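Local coordinates for protein geranylgeranyl pyrophosphate synthase (PDB 3LMD) that probably builds long-chain isoprenoid diphosphates with the help of magnesium, as a member of the FPP/GGPP synthase family, at residues 321-324 against 325-329. Residues are numbered along the deposited sequence; the frame is centred on the assembly and turned at random.
Sequences MDIA and NAELD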
loop_
_atom_site.group_PDB
_atom_site.type_symbol
_atom_site.label_atom_id
_atom_site.label_comp_id
_atom_site.label_asym_id
_atom_site.label_seq_id
_atom_site.Cartn_x
_atom_site.Cartn_y
_atom_site.Cartn_z
ATOM N N MET A 321 -6.415 -28.145 15.050
ATOM C CA MET A 321 -5.524 -29.241 14.635
ATOM C C MET A 321 -6.368 -30.311 13.947
ATOM O O MET A 321 -5.905 -30.897 12.976
ATOM C CB MET A 321 -4.739 -29.858 15.831
ATOM C CG MET A 321 -3.631 -30.935 15.435
ATOM S SD MET A 321 -2.237 -30.284 14.419
ATOM C CE MET A 321 -2.380 -31.260 12.920
ATOM N N ASP A 322 -7.609 -30.535 14.428
ATOM C CA ASP A 322 -8.548 -31.462 13.760
ATOM C C ASP A 322 -8.888 -30.952 12.381
ATOM O O ASP A 322 -8.935 -31.707 11.425
ATOM C CB ASP A 322 -9.871 -31.626 14.547
ATOM C CG ASP A 322 -9.708 -32.442 15.820
ATOM O OD1 ASP A 322 -8.696 -33.160 15.956
ATOM O OD2 ASP A 322 -10.596 -32.345 16.685
ATOM N N ILE A 323 -9.145 -29.659 12.263
ATOM C CA ILE A 323 -9.384 -29.075 10.934
ATOM C C ILE A 323 -8.184 -29.264 10.004
ATOM O O ILE A 323 -8.347 -29.641 8.838
ATOM C CB ILE A 323 -9.727 -27.552 11.051
ATOM C CG1 ILE A 323 -11.115 -27.362 11.696
ATOM C CG2 ILE A 323 -9.694 -26.852 9.668
ATOM C CD1 ILE A 323 -11.360 -25.923 12.219
ATOM N N ALA A 324 -6.990 -29.003 10.528
ATOM C CA ALA A 324 -5.755 -29.149 9.751
ATOM C C ALA A 324 -5.610 -30.596 9.244
ATOM O O ALA A 324 -5.293 -30.815 8.079
ATOM C CB ALA A 324 -4.547 -28.749 10.597
ATOM N N ASN A 325 -5.853 -31.566 10.125
ATOM C CA ASN A 325 -5.777 -32.985 9.761
ATOM C C ASN A 325 -6.825 -33.364 8.731
ATOM O O ASN A 325 -6.545 -34.161 7.824
ATOM C CB ASN A 325 -5.904 -33.876 11.000
ATOM C CG ASN A 325 -4.576 -34.037 11.722
ATOM O OD1 ASN A 325 -3.525 -34.041 11.091
ATOM N ND2 ASN A 325 -4.625 -34.186 13.031
ATOM N N ALA A 326 -8.011 -32.765 8.837
ATOM C CA ALA A 326 -9.047 -32.983 7.837
ATOM C C ALA A 326 -8.654 -32.397 6.486
ATOM O O ALA A 326 -9.029 -32.938 5.449
ATOM C CB ALA A 326 -10.427 -32.446 8.291
ATOM N N GLU A 327 -7.888 -31.306 6.477
ATOM C CA GLU A 327 -7.408 -30.784 5.185
ATOM C C GLU A 327 -6.335 -31.684 4.587
ATOM O O GLU A 327 -6.369 -31.986 3.380
ATOM C CB GLU A 327 -6.960 -29.326 5.313
ATOM C CG GLU A 327 -8.136 -28.438 5.788
ATOM C CD GLU A 327 -9.277 -28.369 4.762
ATOM O OE1 GLU A 327 -9.056 -28.635 3.552
ATOM O OE2 GLU A 327 -10.387 -27.970 5.158
ATOM N N LEU A 328 -5.416 -32.158 5.425
ATOM C CA LEU A 328 -4.379 -33.062 4.946
ATOM C C LEU A 328 -4.963 -34.392 4.426
ATOM O O LEU A 328 -4.372 -35.036 3.551
ATOM C CB LEU A 328 -3.369 -33.350 6.046
ATOM C CG LEU A 328 -2.516 -32.130 6.477
ATOM C CD1 LEU A 328 -1.520 -32.572 7.548
ATOM C CD2 LEU A 328 -1.796 -31.465 5.312
ATOM N N ASP A 329 -6.108 -34.793 4.970
ATOM C CA ASP A 329 -6.813 -35.971 4.473
ATOM C C ASP A 329 -7.088 -35.829 2.991
ATOM O O ASP A 329 -7.211 -36.815 2.291
ATOM C CB ASP A 329 -8.165 -36.143 5.168
ATOM C CG ASP A 329 -8.097 -37.031 6.395
ATOM O OD1 ASP A 329 -7.095 -37.763 6.576
ATOM O OD2 ASP A 329 -9.064 -36.999 7.188
HETATM O O HOH W 1 -7.205 -34.556 14.544
#
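Met321 and Asn325 sit one helical turn apart, and their side chains cross at a slant, methyl end against amide. Met321 CG lies anti to the backbone N (chi1 -173°), and the chain then bends. This brings CE beside the Asn325 amide, 3.5 Å from OD1 and 3.7 Å from ND2. The amide has three kinds of partner: the methyl packs against it, OD1 accepts a hydrogen bond from Arg341, and ND2 donates to a water. That water accepts from Asn325 ND2 at 3.0 Å and donates to Asp322 OD1, a water bridge on the exposed side. Asp322 and Ala326 line this loose, solvent-facing surface. The inner side is tight. Met321, Ala324 and Leu328 are buried. Ala324 and Leu328 both rest on Phe228 of helix 219-246; Met321 touches Ile235 there and Ala344 and Val348 of helix 335-349. Leu328 CG comes within 3.5 Å of Ala324 O, which accepts the backbone hydrogen bond of Leu328 N at 3.0 Å. Glu327 lies at the border, where its CG passes 3.3 Å from Ile323 O and its OE1 forms a salt bridge with Arg330. Four successive i to i+4 backbone bonds, with one buried and one solvent-facing side, are typical of an amphipathic alpha-helix, here the C-terminal part of helix 309-328 in the all-helical prenyl synthase fold.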